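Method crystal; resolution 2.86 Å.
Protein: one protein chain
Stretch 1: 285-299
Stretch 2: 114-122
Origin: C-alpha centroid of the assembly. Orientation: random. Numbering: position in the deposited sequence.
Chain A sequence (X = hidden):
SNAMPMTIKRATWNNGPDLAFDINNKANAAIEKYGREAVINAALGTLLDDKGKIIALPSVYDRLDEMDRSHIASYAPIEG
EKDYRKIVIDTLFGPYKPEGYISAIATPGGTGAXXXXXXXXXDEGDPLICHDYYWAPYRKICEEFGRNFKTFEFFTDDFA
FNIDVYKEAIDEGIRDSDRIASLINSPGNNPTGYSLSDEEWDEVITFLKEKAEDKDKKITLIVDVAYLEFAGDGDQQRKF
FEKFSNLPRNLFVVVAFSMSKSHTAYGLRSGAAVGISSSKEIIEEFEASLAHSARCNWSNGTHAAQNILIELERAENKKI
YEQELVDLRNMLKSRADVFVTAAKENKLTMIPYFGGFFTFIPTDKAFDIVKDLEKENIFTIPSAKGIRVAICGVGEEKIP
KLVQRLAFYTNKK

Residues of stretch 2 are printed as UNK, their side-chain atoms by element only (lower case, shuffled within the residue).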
# COMPACT_ATOMS: atom_id res chain seq x y z
N GLU A 285 -17.11 12.18 6.04
CA GLU A 285 -17.44 11.08 5.14
C GLU A 285 -16.23 10.61 4.33
O GLU A 285 -16.02 9.41 4.14
CB GLU A 285 -18.56 11.55 4.21
CG GLU A 285 -19.00 10.58 3.13
CD GLU A 285 -19.92 11.27 2.14
OE1 GLU A 285 -19.53 11.40 0.96
OE2 GLU A 285 -21.03 11.70 2.54
N PHE A 286 -15.44 11.59 3.86
CA PHE A 286 -14.20 11.35 3.13
C PHE A 286 -13.18 10.67 4.04
O PHE A 286 -12.64 9.62 3.69
CB PHE A 286 -13.67 12.69 2.60
CG PHE A 286 -12.26 12.66 2.09
CD1 PHE A 286 -11.98 12.19 0.81
CD2 PHE A 286 -11.22 13.16 2.86
CE1 PHE A 286 -10.67 12.18 0.34
CE2 PHE A 286 -9.92 13.16 2.39
CZ PHE A 286 -9.65 12.67 1.13
N GLU A 287 -12.95 11.25 5.22
CA GLU A 287 -12.08 10.66 6.25
C GLU A 287 -12.45 9.22 6.57
O GLU A 287 -11.58 8.35 6.58
CB GLU A 287 -12.14 11.48 7.54
CG GLU A 287 -11.49 12.86 7.47
CD GLU A 287 -11.68 13.67 8.75
OE1 GLU A 287 -12.51 13.26 9.59
OE2 GLU A 287 -11.01 14.71 8.91
N ALA A 288 -13.73 8.96 6.85
CA ALA A 288 -14.20 7.62 7.18
C ALA A 288 -13.94 6.63 6.06
O ALA A 288 -13.51 5.51 6.30
CB ALA A 288 -15.68 7.66 7.52
N SER A 289 -14.19 7.07 4.83
CA SER A 289 -14.09 6.22 3.66
C SER A 289 -12.65 5.80 3.37
O SER A 289 -12.36 4.62 3.23
CB SER A 289 -14.69 6.91 2.45
OG SER A 289 -14.78 6.01 1.36
N LEU A 290 -11.76 6.79 3.27
CA LEU A 290 -10.34 6.52 3.02
C LEU A 290 -9.63 5.77 4.15
O LEU A 290 -8.68 5.02 3.90
CB LEU A 290 -9.59 7.80 2.63
CG LEU A 290 -9.50 8.02 1.12
CD1 LEU A 290 -10.83 8.46 0.50
CD2 LEU A 290 -8.40 9.01 0.79
N ALA A 291 -10.09 5.96 5.39
CA ALA A 291 -9.59 5.18 6.51
C ALA A 291 -10.02 3.73 6.42
O ALA A 291 -9.25 2.83 6.76
CB ALA A 291 -10.04 5.78 7.83
N HIS A 292 -11.25 3.49 5.95
CA HIS A 292 -11.72 2.12 5.73
C HIS A 292 -10.98 1.50 4.59
O HIS A 292 -10.60 0.34 4.65
CB HIS A 292 -13.22 2.08 5.48
CG HIS A 292 -13.79 0.68 5.45
ND1 HIS A 292 -13.76 -0.09 4.35
CD2 HIS A 292 -14.42 -0.07 6.43
CE1 HIS A 292 -14.33 -1.27 4.62
NE2 HIS A 292 -14.73 -1.26 5.89
N SER A 293 -10.76 2.28 3.53
CA SER A 293 -9.96 1.82 2.40
C SER A 293 -8.52 1.52 2.81
O SER A 293 -7.98 0.49 2.42
CB SER A 293 -9.97 2.85 1.25
OG SER A 293 -11.08 2.67 0.39
N ALA A 294 -7.91 2.40 3.61
CA ALA A 294 -6.52 2.20 4.07
C ALA A 294 -6.40 0.91 4.85
O ALA A 294 -5.42 0.18 4.70
CB ALA A 294 -6.03 3.37 4.91
N ARG A 295 -7.42 0.63 5.66
CA ARG A 295 -7.40 -0.52 6.54
C ARG A 295 -7.48 -1.81 5.75
O ARG A 295 -6.89 -2.81 6.13
CB ARG A 295 -8.55 -0.48 7.56
CG ARG A 295 -8.28 -1.37 8.76
CD ARG A 295 -6.89 -1.06 9.33
NE ARG A 295 -6.22 -2.18 9.99
CZ ARG A 295 -6.63 -2.78 11.10
NH1 ARG A 295 -7.76 -2.40 11.70
NH2 ARG A 295 -5.92 -3.77 11.62
N CYS A 296 -8.19 -1.75 4.64
CA CYS A 296 -8.41 -2.90 3.80
C CYS A 296 -7.29 -3.13 2.80
O CYS A 296 -6.95 -4.26 2.51
CB CYS A 296 -9.75 -2.79 3.10
SG CYS A 296 -11.13 -2.78 4.27
N ASN A 297 -6.70 -2.05 2.30
CA ASN A 297 -5.73 -2.17 1.22
C ASN A 297 -4.25 -2.20 1.63
O ASN A 297 -3.49 -2.98 1.07
CB ASN A 297 -6.02 -1.13 0.13
CG ASN A 297 -7.38 -1.33 -0.52
OD1 ASN A 297 -7.58 -2.28 -1.29
ND2 ASN A 297 -8.33 -0.46 -0.21
N TRP A 298 -3.84 -1.38 2.59
CA TRP A 298 -2.43 -1.35 3.01
C TRP A 298 -2.20 -1.28 4.50
O TRP A 298 -1.06 -1.24 4.96
CB TRP A 298 -1.68 -0.22 2.30
CG TRP A 298 -2.27 1.14 2.54
CD1 TRP A 298 -2.03 1.98 3.62
CD2 TRP A 298 -3.22 1.87 1.69
NE1 TRP A 298 -2.76 3.15 3.50
CE2 TRP A 298 -3.48 3.14 2.36
CE3 TRP A 298 -3.84 1.60 0.47
CZ2 TRP A 298 -4.34 4.09 1.83
CZ3 TRP A 298 -4.71 2.56 -0.05
CH2 TRP A 298 -4.95 3.78 0.61
N SER A 299 -3.30 -1.26 5.25
CA SER A 299 -3.30 -1.14 6.72
C SER A 299 -2.82 0.21 7.27
O SER A 299 -3.51 0.84 8.05
CB SER A 299 -2.55 -2.30 7.38
OG SER A 299 -2.77 -2.30 8.77
N UNK A 114 -4.68 8.40 -5.52
CA UNK A 114 -5.45 8.41 -6.75
C UNK A 114 -6.48 7.29 -6.82
O UNK A 114 -7.64 7.54 -7.14
c UNK A 114 -2.83 9.82 -9.20
c UNK A 114 -3.95 9.80 -8.20
c UNK A 114 -5.30 8.01 -9.26
c UNK A 114 -4.53 8.41 -8.00
N UNK A 115 -6.06 6.06 -6.52
CA UNK A 115 -6.95 4.90 -6.57
C UNK A 115 -8.11 5.05 -5.59
O UNK A 115 -9.23 4.63 -5.86
n UNK A 115 -7.12 1.54 -4.07
c UNK A 115 -7.90 1.84 -3.03
c UNK A 115 -5.69 3.48 -4.84
n UNK A 115 -7.47 2.68 -2.09
c UNK A 115 -5.76 2.06 -4.28
c UNK A 115 -6.20 3.59 -6.28
n UNK A 115 -9.11 1.32 -2.94
N UNK A 116 -7.80 5.66 -4.44
CA UNK A 116 -8.77 5.83 -3.37
C UNK A 116 -9.87 6.77 -3.81
O UNK A 116 -11.05 6.53 -3.55
c UNK A 116 -8.06 6.32 -2.11
o UNK A 116 -7.16 5.33 -1.66
N UNK A 117 -9.48 7.84 -4.51
CA UNK A 117 -10.41 8.80 -5.07
C UNK A 117 -11.30 8.17 -6.15
O UNK A 117 -12.51 8.39 -6.16
c UNK A 117 -9.66 10.00 -5.63
N UNK A 118 -10.68 7.37 -7.02
CA UNK A 118 -11.40 6.66 -8.08
C UNK A 118 -12.35 5.60 -7.53
O UNK A 118 -13.43 5.37 -8.09
c UNK A 118 -10.44 6.01 -9.10
c UNK A 118 -9.50 7.07 -9.68
c UNK A 118 -8.49 6.51 -10.66
c UNK A 118 -11.23 5.34 -10.22
N UNK A 119 -11.96 4.96 -6.43
CA UNK A 119 -12.79 3.95 -5.80
C UNK A 119 -13.99 4.60 -5.11
O UNK A 119 -15.13 4.21 -5.35
c UNK A 119 -13.31 -0.41 -4.51
c UNK A 119 -14.02 -0.35 -3.32
c UNK A 119 -12.70 1.92 -4.29
c UNK A 119 -14.07 0.84 -2.61
c UNK A 119 -11.98 3.13 -4.80
c UNK A 119 -13.41 1.96 -3.09
c UNK A 119 -12.65 0.72 -4.99
N UNK A 120 -13.73 5.62 -4.29
CA UNK A 120 -14.75 6.20 -3.42
C UNK A 120 -15.75 7.13 -4.11
O UNK A 120 -16.88 7.28 -3.62
c UNK A 120 -14.11 6.92 -2.24
o UNK A 120 -13.55 5.99 -1.34
N UNK A 121 -15.35 7.76 -5.22
CA UNK A 121 -16.17 8.79 -5.85
C UNK A 121 -16.67 8.48 -7.26
O UNK A 121 -17.38 9.28 -7.88
c UNK A 121 -16.16 11.53 -2.30
o UNK A 121 -14.79 11.61 -0.35
c UNK A 121 -15.48 10.15 -5.76
c UNK A 121 -14.95 11.26 -1.66
c UNK A 121 -16.32 11.17 -3.62
c UNK A 121 -14.09 10.29 -3.66
c UNK A 121 -13.92 10.65 -2.34
c UNK A 121 -15.29 10.56 -4.33
N UNK A 122 -16.31 7.30 -7.76
CA UNK A 122 -16.93 6.75 -8.95
C UNK A 122 -17.42 5.36 -8.64
O UNK A 122 -16.75 4.59 -7.94
c UNK A 122 -14.29 7.68 -11.69
c UNK A 122 -16.59 8.68 -11.49
c UNK A 122 -15.46 7.97 -10.76
c UNK A 122 -15.94 6.67 -10.12

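Position 114 carries four carbons, forked at the first, with one arm two carbons long. No atom of it reaches stretch 1. It is Ile-114.

Position 115 has three carbons, a nitrogen, then a carbon bearing two more nitrogens. Its CA-to-CB bond points sideways, but the end of the chain comes nearer to stretch 1. One terminal nitrogen lies 3.4 Å from CZ3 of Trp-298, at the edge of the indole. The other is 3.4 Å from ND2 of Asn-297, which sits over one face of the end group. This is a guanidinium, so the residue is Arg-115. NH1 of Arg-115 and ND2 of Asn-297 are both donors, so this is packing and not a hydrogen bond. ND2 of Asn-297 instead gives its hydrogen bond to O of Ser-293, at 2.8 Å.

Position 116 has one carbon and one oxygen. Its CA-to-CB bond points toward stretch 1. Its CB lies 3.9 Å from CG of Leu-290, and its oxygen 3.5 Å from CH2 of Trp-298, at the ring edge. It is Ser-116. The backbones are close here: CA of Ser-116 and CA of Leu-290 are 6.6 Å apart.

Position 117 has a single carbon, 6.4 Å from stretch 1 at its nearest. It is Ala-117.

Position 118 repeats the four-carbon pattern of 114, out of reach of stretch 1. It is Ile-118.

Position 119 has one carbon and a ring of six carbons without oxygen. A ring carbon comes 4.2 Å from OG of Ser-293. It is Phe-119.

Position 120 has one carbon and one oxygen. Its CA-to-CB bond points toward stretch 1. The oxygen is hydrogen-bonded to OG of Ser-289 at 3.0 Å. It is Ser-120.

Position 121 has one carbon and a six-carbon ring bearing an oxygen. The oxygen comes 3.1 Å from CD1 of Phe-286, near the plane of the phenylalanine ring. It is Tyr-121. The two rings meet edge to edge, with CZ of Tyr-121 4.0 Å from CD1 of Phe-286.

Position 122 has four carbons, forked at the second, and is out of reach. It is Leu-122.

The contact joins two helices whose directions differ by 116°, with axes 10.5 Å apart at closest approach. Ser-289 and Ser-120 point toward each other's stretch, and their OG atoms meet at 3.0 Å. Larger side chains, Arg-115 and Tyr-121, reach out to Trp-298 and Phe-286. One hydrogen bond links the two stretches; the rest is packing, and 438 Å² is buried in all.

Stretch 2 114-122: IRSAIFSYL
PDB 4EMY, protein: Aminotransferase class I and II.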